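PDB 6VTV: gamma-glutamyl-gamma-aminobutyrate hydrolase PuuD from Escherichia coli, which hydrolyses the gamma-glutamyl linkage of gamma-glutamyl-gamma-aminobutyrate, releasing 4-aminobutanoate and L-glutamate in the last step of putrescine breakdown. Local coordinates for residues 72-78 with 119-123; 124-130 with 195-199. All coordinates share one frame; numbering follows the deposited sequence. Where two conformers were deposited one is given.

Contact 1: 72-78 with 119-123; sequences PGSPSNV and RGLQE
Arg119 reaches from the first turn of its helix into the curve of loop 72-78 and takes hold of Ser76. Its NE donates to Ser76 OG at 2.6 Å, with the hydroxyl 22° out of the guanidinium plane. Two weak bonds add to this: NH2 also donates to OG, and NE to the Ser76 carbonyl O, both bonds well bent. A serine suits the place because its short side chain puts an accepting oxygen at the guanidinium edge, where NE and, weakly, NH2 both reach it; the carbonyl is a backbone extra. The arginine gets there with CG anti to its backbone N (chi1 -170°) and a bend further along at chi3. On the remaining nitrogen, NH1 forms a salt bridge to OE2 of Glu123, one helical turn on, at 2.6 Å, and another to Asp97. Glu123 OE2 is also bound by Arg96 and Ser100, so the buried positive charge is balanced within a network of alternating charges, which probably keeps both arginine and glutamate ionised. Val78 CG2 lies over one guanidinium face, 3.9 Å from Arg119 NH1, and also touches Glu123 CG, an apolar lid on the ion pair. Two waters satisfy backbone N-H groups between the segments: one accepts from Ser74 N and, weakly, from Arg119 N; the other accepts from Val78 N at 2.8 Å and donates to Gln122 OE1. Gly73 lets the loop run close by the start of the helix, its CA 3.9 Å from Arg119 N, beside the predicted nucleophile Cys118. The contact thus ties the loop after strand 68-71 to the helix that follows strand 114-117, its parallel neighbour in the sheet, while Arg96 and Asp97 of helix 94-109 close in on the charged cluster.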
ATOM      1  N   PRO B  72      -8.117   8.060  -3.117  1.00 17.99           N
ATOM      2  CA  PRO B  72      -9.343   7.365  -2.716  1.00 21.95           C
ATOM      3  C   PRO B  72     -10.105   8.137  -1.652  1.00 23.54           C
ATOM      4  O   PRO B  72      -9.583   9.042  -0.998  1.00 23.84           O
ATOM      5  CB  PRO B  72      -8.836   6.027  -2.161  1.00 20.39           C
ATOM      6  CG  PRO B  72      -7.389   5.941  -2.560  1.00 20.05           C
ATOM      7  CD  PRO B  72      -6.910   7.350  -2.669  1.00 19.75           C
ATOM      8  N   GLY B  73     -11.368   7.762  -1.490  1.00 26.79           N
ATOM      9  CA  GLY B  73     -12.150   8.256  -0.377  1.00 29.93           C
ATOM     10  C   GLY B  73     -11.752   7.586   0.924  1.00 28.21           C
ATOM     11  O   GLY B  73     -10.951   6.650   0.964  1.00 24.28           O
ATOM     12  N   SER B  74     -12.332   8.083   2.014  1.00 30.68           N
ATOM     13  CA  SER B  74     -12.011   7.589   3.347  1.00 30.74           C
ATOM     14  C   SER B  74     -13.002   8.158   4.353  1.00 29.46           C
ATOM     15  O   SER B  74     -13.545   9.248   4.135  1.00 32.90           O
ATOM     16  CB  SER B  74     -10.579   7.970   3.730  1.00 33.39           C
ATOM     17  OG  SER B  74     -10.249   7.534   5.039  1.00 37.81           O
ATOM     18  N   PRO B  75     -13.274   7.458   5.460  1.00 31.87           N
ATOM     19  CA  PRO B  75     -14.128   8.051   6.502  1.00 34.13           C
ATOM     20  C   PRO B  75     -13.549   9.311   7.118  1.00 29.25           C
ATOM     21  O   PRO B  75     -14.308  10.117   7.672  1.00 34.07           O
ATOM     22  CB  PRO B  75     -14.251   6.926   7.541  1.00 36.03           C
ATOM     23  CG  PRO B  75     -13.970   5.679   6.787  1.00 40.82           C
ATOM     24  CD  PRO B  75     -12.953   6.049   5.746  1.00 36.23           C
ATOM     25  N   SER B  76     -12.237   9.509   7.045  1.00 31.55           N
ATOM     26  CA  SER B  76     -11.626  10.670   7.672  1.00 32.53           C
ATOM     27  C   SER B  76     -11.958  11.947   6.909  1.00 33.49           C
ATOM     28  O   SER B  76     -12.241  11.928   5.707  1.00 34.68           O
ATOM     29  CB  SER B  76     -10.110  10.493   7.748  1.00 32.17           C
ATOM     30  OG  SER B  76      -9.508  10.732   6.488  1.00 32.72           O
ATOM     31  N   ASN B  77     -11.934  13.065   7.636  1.00 31.55           N
ATOM     32  CA  ASN B  77     -12.153  14.394   7.086  1.00 30.19           C
ATOM     33  C   ASN B  77     -10.864  15.199   7.155  1.00 28.63           C
ATOM     34  O   ASN B  77     -10.020  14.975   8.027  1.00 25.64           O
ATOM     35  CB  ASN B  77     -13.266  15.139   7.834  1.00 36.28           C
ATOM     36  CG  ASN B  77     -14.525  14.309   7.977  1.00 41.52           C
ATOM     37  OD1 ASN B  77     -15.136  13.922   6.983  1.00 43.38           O
ATOM     38  ND2 ASN B  77     -14.934  14.055   9.215  1.00 46.19           N
ATOM     39  N   VAL B  78     -10.721  16.138   6.217  1.00 27.83           N
ATOM     40  CA  VAL B  78      -9.561  17.018   6.209  1.00 24.46           C
ATOM     41  C   VAL B  78      -9.575  17.895   7.454  1.00 23.25           C
ATOM     42  O   VAL B  78     -10.634  18.348   7.907  1.00 23.43           O
ATOM     43  CB  VAL B  78      -9.557  17.864   4.924  1.00 21.20           C
ATOM     44  CG1 VAL B  78      -8.347  18.787   4.881  1.00 20.18           C
ATOM     45  CG2 VAL B  78      -9.595  16.962   3.697  1.00 20.15           C
ATOM     46  N   ARG B 119     -13.252  11.964  -0.370  1.00 22.29           N
ATOM     47  CA  ARG B 119     -12.264  12.739   0.378  1.00 27.03           C
ATOM     48  C   ARG B 119     -11.217  13.335  -0.550  1.00 26.63           C
ATOM     49  O   ARG B 119     -10.688  14.419  -0.276  1.00 23.49           O
ATOM     50  CB  ARG B 119     -11.592  11.870   1.442  1.00 26.01           C
ATOM     51  CG  ARG B 119     -10.721  12.660   2.408  1.00 25.71           C
ATOM     52  CD  ARG B 119      -9.593  11.806   2.952  1.00 30.14           C
ATOM     53  NE  ARG B 119      -9.285  12.134   4.339  1.00 34.18           N
ATOM     54  CZ  ARG B 119      -8.343  12.993   4.712  1.00 30.10           C
ATOM     55  NH1 ARG B 119      -7.611  13.616   3.799  1.00 29.19           N
ATOM     56  NH2 ARG B 119      -8.134  13.229   5.998  1.00 29.10           N
ATOM     57  N   GLY B 120     -10.902  12.644  -1.647  1.00 25.30           N
ATOM     58  CA  GLY B 120      -9.955  13.187  -2.605  1.00 25.71           C
ATOM     59  C   GLY B 120     -10.441  14.477  -3.236  1.00 22.41           C
ATOM     60  O   GLY B 120      -9.667  15.421  -3.412  1.00 23.89           O
ATOM     61  N   LEU B 121     -11.725  14.529  -3.605  1.00 22.17           N
ATOM     62  CA  LEU B 121     -12.296  15.774  -4.112  1.00 21.63           C
ATOM     63  C   LEU B 121     -12.154  16.887  -3.084  1.00 19.47           C
ATOM     64  O   LEU B 121     -11.761  18.012  -3.415  1.00 22.42           O
ATOM     65  CB  LEU B 121     -13.765  15.573  -4.492  1.00 22.61           C
ATOM     66  CG  LEU B 121     -14.586  16.834  -4.795  1.00 25.02           C
ATOM     67  CD1 LEU B 121     -15.548  16.588  -5.945  1.00 23.07           C
ATOM     68  CD2 LEU B 121     -15.360  17.323  -3.570  1.00 23.99           C
ATOM     69  N   GLN B 122     -12.476  16.588  -1.823  1.00 18.35           N
ATOM     70  CA  GLN B 122     -12.316  17.574  -0.762  1.00 22.94           C
ATOM     71  C   GLN B 122     -10.852  17.948  -0.570  1.00 19.90           C
ATOM     72  O   GLN B 122     -10.542  19.101  -0.249  1.00 22.41           O
ATOM     73  CB  GLN B 122     -12.919  17.039   0.537  1.00 21.77           C
ATOM     74  CG  GLN B 122     -14.402  16.696   0.419  1.00 21.18           C
ATOM     75  CD  GLN B 122     -14.912  15.870   1.584  1.00 26.42           C
ATOM     76  OE1 GLN B 122     -14.136  15.421   2.427  1.00 29.49           O
ATOM     77  NE2 GLN B 122     -16.223  15.662   1.634  1.00 28.14           N
ATOM     78  N   GLU B 123      -9.940  16.995  -0.772  1.00 22.04           N
ATOM     79  CA  GLU B 123      -8.519  17.324  -0.762  1.00 21.59           C
ATOM     80  C   GLU B 123      -8.161  18.245  -1.922  1.00 23.81           C
ATOM     81  O   GLU B 123      -7.368  19.179  -1.758  1.00 26.51           O
ATOM     82  CB  GLU B 123      -7.683  16.043  -0.810  1.00 21.97           C
ATOM     83  CG  GLU B 123      -7.666  15.273   0.499  1.00 20.14           C
ATOM     84  CD  GLU B 123      -7.109  13.871   0.347  1.00 21.97           C
ATOM     85  OE1 GLU B 123      -7.035  13.376  -0.796  1.00 25.56           O
ATOM     86  OE2 GLU B 123      -6.742  13.263   1.374  1.00 25.44           O
TER
HETATM   87  O   HOH W   1     -14.344   9.790   1.770  1.00 42.49           O
HETATM   88  O   HOH W   2     -12.919  16.255   4.473  1.00 20.40           O

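Contact 2: 124-130 with 195-199; sequences LVVATGG and SPRLR
Thr128, just past the end of helix 119-127, meets Leu198 and Arg197 where a Schellman motif closes the helix: Gly130 N bonds to Val125 O and Gly129 N to Val126 O. Gly129 is the C-prime residue, and its positive phi of 107° would press a CB against the preceding carbonyl. Gly130 is equally apt, since a CB there would run into Val125 CG1. Across from this helix end, Ser195 to Leu198 form a type I beta turn leading into strand 198-203, with Pro196 at its second position, where a phi near -63° fits the proline ring.

The apolar contacts centre on Leu198. Its CD2 lies 4.1 Å from Val125 CG2, the two side chains crossing at about a right angle, and its CD1 reaches CB and CG2 of Thr128. Val212 and Val214 of strand 209-214 pack on the same leucine. Arg197 brings its flat guanidinium over the threonine methyl: CG2 stands 3.8 Å above the plane, over its centre, so the arginine covers the methyl while its NH1 still reaches water.

Among the polar links, waters span the gap. One donates to Val125 O and accepts from Ser195 N at 2.9 Å. Another, in the plane of the guanidinium at its edge, accepts from Arg197 NH1 and donates to Thr128 O at 2.8 Å.

Within the helix end, Thr128 OG1 donates back to Leu124 O at 2.8 Å, so the hydroxyl beside the leucine methyls has its proton engaged. A chi1 of 49° places OG1 between the backbone N and the carbonyl carbon, which turns it back to Leu124 O; that oxygen takes Thr128 N from one face of its plane and Thr128 OG1 from the other.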
ATOM      1  N   LEU B 124      -8.743  18.001  -3.100  1.00 19.81           N
ATOM      2  CA  LEU B 124      -8.495  18.864  -4.252  1.00 19.73           C
ATOM      3  C   LEU B 124      -8.984  20.282  -3.989  1.00 19.85           C
ATOM      4  O   LEU B 124      -8.293  21.259  -4.302  1.00 23.62           O
ATOM      5  CB  LEU B 124      -9.179  18.289  -5.493  1.00 25.21           C
ATOM      6  CG  LEU B 124      -8.308  17.808  -6.654  1.00 34.77           C
ATOM      7  CD1 LEU B 124      -9.133  17.731  -7.932  1.00 33.50           C
ATOM      8  CD2 LEU B 124      -7.105  18.719  -6.845  1.00 38.95           C
ATOM      9  N   VAL B 125     -10.185  20.410  -3.421  1.00 23.86           N
ATOM     10  CA  VAL B 125     -10.758  21.728  -3.169  1.00 26.22           C
ATOM     11  C   VAL B 125      -9.905  22.496  -2.167  1.00 27.27           C
ATOM     12  O   VAL B 125      -9.621  23.686  -2.354  1.00 22.07           O
ATOM     13  CB  VAL B 125     -12.215  21.589  -2.688  1.00 21.36           C
ATOM     14  CG1 VAL B 125     -12.743  22.919  -2.174  1.00 21.68           C
ATOM     15  CG2 VAL B 125     -13.092  21.057  -3.812  1.00 19.68           C
ATOM     16  N   VAL B 126      -9.467  21.827  -1.100  1.00 23.62           N
ATOM     17  CA  VAL B 126      -8.685  22.509  -0.074  1.00 23.59           C
ATOM     18  C   VAL B 126      -7.284  22.826  -0.587  1.00 23.74           C
ATOM     19  O   VAL B 126      -6.730  23.892  -0.293  1.00 26.73           O
ATOM     20  CB  VAL B 126      -8.647  21.665   1.213  1.00 21.83           C
ATOM     21  CG1 VAL B 126      -7.672  22.259   2.220  1.00 23.43           C
ATOM     22  CG2 VAL B 126     -10.038  21.571   1.818  1.00 21.28           C
ATOM     23  N   ALA B 127      -6.695  21.920  -1.375  1.00 22.65           N
ATOM     24  CA  ALA B 127      -5.321  22.123  -1.825  1.00 24.01           C
ATOM     25  C   ALA B 127      -5.196  23.324  -2.753  1.00 25.30           C
ATOM     26  O   ALA B 127      -4.137  23.962  -2.799  1.00 26.75           O
ATOM     27  CB  ALA B 127      -4.799  20.866  -2.522  1.00 27.31           C
ATOM     28  N   THR B 128      -6.254  23.653  -3.489  1.00 24.39           N
ATOM     29  CA  THR B 128      -6.221  24.748  -4.447  1.00 28.91           C
ATOM     30  C   THR B 128      -6.803  26.041  -3.888  1.00 31.30           C
ATOM     31  O   THR B 128      -7.014  26.992  -4.647  1.00 36.34           O
ATOM     32  CB  THR B 128      -6.956  24.348  -5.727  1.00 29.41           C
ATOM     33  OG1 THR B 128      -8.232  23.786  -5.393  1.00 29.68           O
ATOM     34  CG2 THR B 128      -6.141  23.319  -6.499  1.00 31.32           C
ATOM     35  N   GLY B 129      -7.060  26.103  -2.584  1.00 29.06           N
ATOM     36  CA  GLY B 129      -7.484  27.327  -1.937  1.00 27.49           C
ATOM     37  C   GLY B 129      -8.941  27.395  -1.531  1.00 29.00           C
ATOM     38  O   GLY B 129      -9.392  28.464  -1.104  1.00 27.98           O
ATOM     39  N   GLY B 130      -9.691  26.302  -1.646  1.00 28.79           N
ATOM     40  CA  GLY B 130     -11.096  26.291  -1.300  1.00 31.06           C
ATOM     41  C   GLY B 130     -11.336  25.920   0.151  1.00 29.83           C
ATOM     42  O   GLY B 130     -10.417  25.827   0.968  1.00 29.29           O
ATOM     43  N   SER B 195     -12.221  27.289  -5.396  1.00 31.68           N
ATOM     44  CA  SER B 195     -11.287  28.288  -5.889  1.00 33.55           C
ATOM     45  C   SER B 195     -11.529  28.569  -7.372  1.00 29.35           C
ATOM     46  O   SER B 195     -12.031  27.710  -8.104  1.00 30.49           O
ATOM     47  CB  SER B 195      -9.851  27.811  -5.682  1.00 37.92           C
ATOM     48  OG  SER B 195      -8.911  28.780  -6.108  1.00 43.33           O
ATOM     49  N   PRO B 196     -11.186  29.772  -7.842  1.00 30.92           N
ATOM     50  CA  PRO B 196     -11.218  30.031  -9.290  1.00 35.17           C
ATOM     51  C   PRO B 196     -10.236  29.178 -10.079  1.00 34.57           C
ATOM     52  O   PRO B 196     -10.364  29.101 -11.308  1.00 31.18           O
ATOM     53  CB  PRO B 196     -10.872  31.523  -9.394  1.00 37.53           C
ATOM     54  CG  PRO B 196     -10.192  31.852  -8.102  1.00 38.88           C
ATOM     55  CD  PRO B 196     -10.847  30.983  -7.075  1.00 34.74           C
ATOM     56  N   ARG B 197      -9.263  28.545  -9.417  1.00 35.31           N
ATOM     57  CA  ARG B 197      -8.398  27.588 -10.096  1.00 33.66           C
ATOM     58  C   ARG B 197      -9.160  26.354 -10.554  1.00 32.82           C
ATOM     59  O   ARG B 197      -8.711  25.668 -11.479  1.00 37.38           O
ATOM     60  CB  ARG B 197      -7.248  27.165  -9.179  1.00 33.47           C
ATOM     61  CG  ARG B 197      -6.265  28.271  -8.836  1.00 32.33           C
ATOM     62  CD  ARG B 197      -5.285  27.813  -7.766  1.00 30.21           C
ATOM     63  NE  ARG B 197      -4.412  26.745  -8.244  1.00 32.04           N
ATOM     64  CZ  ARG B 197      -3.623  26.017  -7.460  1.00 33.66           C
ATOM     65  NH1 ARG B 197      -3.596  26.238  -6.153  1.00 33.07           N
ATOM     66  NH2 ARG B 197      -2.862  25.065  -7.983  1.00 33.13           N
ATOM     67  N   LEU B 198     -10.296  26.061  -9.931  1.00 28.25           N
ATOM     68  CA  LEU B 198     -11.095  24.884 -10.227  1.00 27.37           C
ATOM     69  C   LEU B 198     -12.341  25.269 -11.011  1.00 27.62           C
ATOM     70  O   LEU B 198     -12.876  26.371 -10.860  1.00 27.60           O
ATOM     71  CB  LEU B 198     -11.514  24.164  -8.940  1.00 25.00           C
ATOM     72  CG  LEU B 198     -10.671  22.994  -8.432  1.00 27.91           C
ATOM     73  CD1 LEU B 198      -9.192  23.317  -8.519  1.00 34.05           C
ATOM     74  CD2 LEU B 198     -11.063  22.635  -7.005  1.00 22.87           C
ATOM     75  N   ARG B 199     -12.799  24.347 -11.849  1.00 29.75           N
ATOM     76  CA  ARG B 199     -14.035  24.490 -12.603  0.50 32.72           C
ATOM     77  C   ARG B 199     -15.055  23.484 -12.083  1.00 32.44           C
ATOM     78  O   ARG B 199     -14.715  22.324 -11.826  1.00 26.76           O
ATOM     79  CB  ARG B 199     -13.781  24.278 -14.099  0.50 35.56           C
ATOM     80  CG  ARG B 199     -14.991  23.842 -14.903  0.50 36.33           C
ATOM     81  CD  ARG B 199     -14.580  22.997 -16.104  0.50 37.42           C
ATOM     82  NE  ARG B 199     -13.546  23.637 -16.915  0.50 37.89           N
ATOM     83  CZ  ARG B 199     -12.299  23.187 -17.034  0.50 38.90           C
ATOM     84  NH1 ARG B 199     -11.922  22.088 -16.392  0.50 39.51           N
ATOM     85  NH2 ARG B 199     -11.427  23.835 -17.795  0.50 37.84           N
TER
HETATM   86  O   HOH W   3     -10.727  24.951  -4.498  1.00 24.66           O
HETATM   87  O   HOH W   4      -1.501  25.460  -3.621  1.00 46.96           O
HETATM   88  O   HOH W   5      -4.613  28.507  -4.627  1.00 47.35           O

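Contacts 1 and 2 use successive parts of helix 119-127, and their centres lie 14 Å apart. Contact 1 holds the N-terminal end, immediately after the predicted nucleophile Cys118; Gly73 is about 4 Å from the side chains of Cys118 and of His226, also a predicted active-site residue. Contact 2 fastens the other end, with Leu124 about 11 Å from Cys118 between side chains. The helix is thus held at the end next to the predicted nucleophile by the charged cluster and at its far end by apolar packing and water bridges. The manganese ion is remote from both, about 13 Å from the side chains of Asn77 and Val125.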